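Caprin-2 (Danio rerio, PDB 4OUS) is an RNA granule protein that probably acts in canonical Wnt signalling through its trimeric, calcium-binding C1q domain. Local coordinates at residues A[37-40]-A[41-44]; A[47-50]-A[51-55]. The protein carries 1 engineered substitution. One frame throughout, in Å; residues are numbered along the deposited sequence.

How the interactions relate
Interactions 1 and 2 follow one another along the chain, joined by the short strand 44-46. Interaction 1 is the hairpin turn that leads into this strand; interaction 2 is the loop that leaves it and enters the long strand 51-60, so the chain passes from one sheet of the C1q sandwich to the other. Their centres lie 15 Å apart, yet they touch where Met-37 CG packs 3.7 Å from Pro-48 CG. The surroundings differ: residues 37-44 meet only their own chain within the trimer, whereas Ala-52 and Val-54 of interaction 2 pack on Leu-34 and Phe-130 of the second subunit.

Interaction 1. Residues A[37-40]-A[41-44]; sequences MFDT and GSGR
A G1 beta bulge closes the tight hairpin between strands 38-39 and 44-46, with Gly-43 and Arg-44 both set against Asp-39. Gly-43 N donates to Asp-39 O at 2.9 Å in a bent bond, while Arg-44 N reaches the same oxygen only weakly. In the other direction Asp-39 N donates to Arg-44 O at 2.9 Å, a fairly straight bond (160° at the hydrogen). Gly-43 takes the positive phi (75°) usual at this position of a G1 bulge, a conformation that favours glycine.

The side chain of Asp-39 reaches its end toward Ser-42, which grips one carboxylate oxygen twice: Ser-42 OG donates to the anti lone pair of Asp-39 OD2 at 2.7 Å, and Ser-42 N donates to Asp-39 OD2 at 3.0 Å from well out of the carboxylate plane. With OG lying between its own backbone N and carbonyl carbon (chi1 67°), Ser-42 can also accept through OG from Arg-44 N at 3.2 Å, which makes an ST turn. The hydroxyl is thus donor and acceptor at once, tying the aspartate to the returning backbone. The second oxygen, Asp-39 OD1, takes a bond from a water that in turn accepts from Gly-41 N.

In this beta sandwich of the C1q/TNF type, Phe-38 is turned inward and stacks with Phe-8. Its ring also comes against the bulge backbone, Phe-38 CE1 lying 3.4 Å from Gly-43 O and Phe-38 CD1 3.9 Å from Arg-44 O, both approached obliquely. The Arg-44 side chain makes a cation-pi contact with Trp-109 and a weak hydrogen bond from NH1 to Gln-107 OE1.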
loop_
_atom_site.group_PDB
_atom_site.type_symbol
_atom_site.label_atom_id
_atom_site.label_comp_id
_atom_site.label_asym_id
_atom_site.label_seq_id
_atom_site.Cartn_x
_atom_site.Cartn_y
_atom_site.Cartn_z
ATOM N N MET A 37 -2.871 -4.691 21.254
ATOM C CA MET A 37 -4.026 -3.828 21.054
ATOM C C MET A 37 -4.940 -4.234 19.892
ATOM O O MET A 37 -6.011 -3.640 19.725
ATOM C CB MET A 37 -3.560 -2.379 20.866
ATOM C CG MET A 37 -2.755 -1.788 22.032
ATOM S SD MET A 37 -3.410 -2.095 23.677
ATOM C CE MET A 37 -5.014 -1.408 23.463
ATOM N N PHE A 38 -4.546 -5.225 19.094
ATOM C CA PHE A 38 -5.453 -5.753 18.082
ATOM C C PHE A 38 -6.223 -6.937 18.642
ATOM O O PHE A 38 -5.639 -7.818 19.275
ATOM C CB PHE A 38 -4.710 -6.177 16.818
ATOM C CG PHE A 38 -5.626 -6.536 15.684
ATOM C CD1 PHE A 38 -6.226 -5.540 14.933
ATOM C CD2 PHE A 38 -5.906 -7.858 15.378
ATOM C CE1 PHE A 38 -7.072 -5.852 13.889
ATOM C CE2 PHE A 38 -6.749 -8.179 14.323
ATOM C CZ PHE A 38 -7.333 -7.173 13.582
ATOM N N ASP A 39 -7.531 -6.947 18.405
ATOM C CA ASP A 39 -8.410 -8.033 18.815
ATOM C C ASP A 39 -8.887 -8.814 17.594
ATOM O O ASP A 39 -9.617 -8.281 16.761
ATOM C CB ASP A 39 -9.599 -7.478 19.594
ATOM C CG ASP A 39 -10.551 -8.561 20.044
ATOM O OD1 ASP A 39 -10.180 -9.331 20.952
ATOM O OD2 ASP A 39 -11.669 -8.643 19.496
ATOM N N THR A 40 -8.476 -10.073 17.482
ATOM C CA THR A 40 -8.763 -10.847 16.278
ATOM C C THR A 40 -10.253 -11.081 16.034
ATOM O O THR A 40 -10.709 -11.040 14.893
ATOM C CB THR A 40 -8.067 -12.219 16.316
ATOM O OG1 THR A 40 -8.460 -12.929 17.496
ATOM C CG2 THR A 40 -6.562 -12.056 16.295
ATOM N N GLY A 41 -11.008 -11.334 17.099
ATOM C CA GLY A 41 -12.419 -11.664 16.972
ATOM C C GLY A 41 -13.290 -10.530 16.469
ATOM O O GLY A 41 -14.235 -10.745 15.704
ATOM N N SER A 42 -12.975 -9.314 16.900
ATOM C CA SER A 42 -13.749 -8.144 16.511
ATOM C C SER A 42 -13.127 -7.436 15.319
ATOM O O SER A 42 -13.783 -6.637 14.654
ATOM C CB SER A 42 -13.857 -7.162 17.672
ATOM O OG SER A 42 -12.581 -6.617 17.972
ATOM N N GLY A 43 -11.847 -7.708 15.073
ATOM C CA GLY A 43 -11.114 -7.021 14.028
ATOM C C GLY A 43 -10.729 -5.597 14.399
ATOM O O GLY A 43 -10.305 -4.831 13.530
ATOM N N ARG A 44 -10.861 -5.242 15.675
ATOM C CA ARG A 44 -10.603 -3.871 16.102
ATOM C C ARG A 44 -9.239 -3.679 16.745
ATOM O O ARG A 44 -8.813 -4.457 17.611
ATOM C CB ARG A 44 -11.683 -3.398 17.083
ATOM C CG ARG A 44 -13.071 -3.282 16.461
ATOM C CD ARG A 44 -14.137 -2.942 17.493
ATOM N NE ARG A 44 -15.407 -2.604 16.852
ATOM C CZ ARG A 44 -15.889 -1.369 16.753
ATOM N NH1 ARG A 44 -15.217 -0.349 17.268
ATOM N NH2 ARG A 44 -17.048 -1.155 16.144
HETATM O O HOH W 1 -10.746 -11.955 19.889
#

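Interaction 2. Residues A[47-50]-A[51-55]; sequences CPAT and GAYVF
With CG anti to its carbonyl carbon (chi1 -68°), the Tyr-53 ring is carried back from its strand into the bend of 47-50, where Cys-47, whose SG lies anti to the backbone N (chi1 176°), brings its sulfur up to it. At the far end of the ring Tyr-53 OH donates to Ala-49 O at 2.6 Å, meeting a lone pair in the carbonyl plane, with the oxygen at the ring's edge. Cys-47 SG sits 4.6 Å from the Tyr-53 ring centroid in an oblique sulfur-aromatic contact, and its nearest ring carbon is Tyr-53 CE2 at 3.8 Å. Pro-48 crosses the tyrosine obliquely, its CD 3.5 Å from Tyr-53 OH.

This is the entry to strand 51-60, which runs between strands 125-134 and 93-102 in the five-stranded sheet of the C1q fold; from these neighbours Leu-131 and Leu-102 pack on the same tyrosine. A phenylalanine here would probably keep much of the ring packing but leave Ala-49 O without its phenol donor, and the loop less firmly tied to the strand. Just before the strand, Thr-50 points its side chain away from residues 51-55, its OG1 hydrogen-bonded to Gln-104 N.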
loop_
_atom_site.group_PDB
_atom_site.type_symbol
_atom_site.label_atom_id
_atom_site.label_comp_id
_atom_site.label_asym_id
_atom_site.label_seq_id
_atom_site.Cartn_x
_atom_site.Cartn_y
_atom_site.Cartn_z
ATOM N N CYS A 47 -6.682 2.088 20.378
ATOM C CA CYS A 47 -5.579 2.999 20.627
ATOM C C CYS A 47 -5.187 3.001 22.102
ATOM O O CYS A 47 -6.015 3.323 22.951
ATOM C CB CYS A 47 -5.965 4.408 20.193
ATOM S SG CYS A 47 -4.736 5.644 20.565
ATOM N N PRO A 48 -3.924 2.664 22.414
ATOM C CA PRO A 48 -3.487 2.649 23.816
ATOM C C PRO A 48 -2.927 3.981 24.299
ATOM O O PRO A 48 -2.720 4.158 25.499
ATOM C CB PRO A 48 -2.385 1.597 23.816
ATOM C CG PRO A 48 -1.755 1.763 22.468
ATOM C CD PRO A 48 -2.897 2.090 21.523
ATOM N N ALA A 49 -2.663 4.890 23.368
ATOM C CA ALA A 49 -2.012 6.146 23.690
ATOM C C ALA A 49 -2.259 7.126 22.567
ATOM O O ALA A 49 -2.064 6.806 21.395
ATOM C CB ALA A 49 -0.519 5.943 23.908
ATOM N N THR A 50 -2.713 8.316 22.929
ATOM C CA THR A 50 -2.976 9.352 21.949
ATOM C C THR A 50 -1.730 9.571 21.097
ATOM O O THR A 50 -0.610 9.586 21.609
ATOM C CB THR A 50 -3.426 10.633 22.658
ATOM O OG1 THR A 50 -4.664 10.359 23.327
ATOM C CG2 THR A 50 -3.617 11.780 21.684
ATOM N N GLY A 51 -1.925 9.669 19.786
ATOM C CA GLY A 51 -0.812 9.829 18.876
ATOM C C GLY A 51 -1.216 9.606 17.435
ATOM O O GLY A 51 -2.393 9.406 17.135
ATOM N N ALA A 52 -0.230 9.652 16.545
ATOM C CA ALA A 52 -0.445 9.435 15.121
ATOM C C ALA A 52 -0.101 7.992 14.790
ATOM O O ALA A 52 0.954 7.494 15.190
ATOM C CB ALA A 52 0.394 10.391 14.294
ATOM N N TYR A 53 -1.000 7.338 14.059
ATOM C CA TYR A 53 -0.897 5.927 13.705
ATOM C C TYR A 53 -1.060 5.742 12.201
ATOM O O TYR A 53 -1.860 6.439 11.578
ATOM C CB TYR A 53 -1.967 5.111 14.442
ATOM C CG TYR A 53 -1.767 5.020 15.942
ATOM C CD1 TYR A 53 -1.285 3.856 16.522
ATOM C CD2 TYR A 53 -2.057 6.094 16.779
ATOM C CE1 TYR A 53 -1.093 3.757 17.889
ATOM C CE2 TYR A 53 -1.863 6.006 18.155
ATOM C CZ TYR A 53 -1.381 4.829 18.704
ATOM O OH TYR A 53 -1.177 4.706 20.061
ATOM N N VAL A 54 -0.323 4.793 11.635
ATOM C CA VAL A 54 -0.401 4.447 10.223
ATOM C C VAL A 54 -1.153 3.132 10.077
ATOM O O VAL A 54 -0.877 2.188 10.813
ATOM C CB VAL A 54 1.007 4.305 9.618
ATOM C CG1 VAL A 54 0.932 3.888 8.157
ATOM C CG2 VAL A 54 1.792 5.594 9.782
ATOM N N PHE A 55 -2.091 3.079 9.129
ATOM C CA PHE A 55 -2.830 1.857 8.806
ATOM C C PHE A 55 -2.717 1.546 7.329
ATOM O O PHE A 55 -2.704 2.457 6.506
ATOM C CB PHE A 55 -4.304 1.997 9.187
ATOM C CG PHE A 55 -4.501 2.210 10.644
ATOM C CD1 PHE A 55 -4.582 3.494 11.164
ATOM C CD2 PHE A 55 -4.524 1.134 11.513
ATOM C CE1 PHE A 55 -4.709 3.700 12.522
ATOM C CE2 PHE A 55 -4.652 1.332 12.866
ATOM C CZ PHE A 55 -4.742 2.618 13.378
#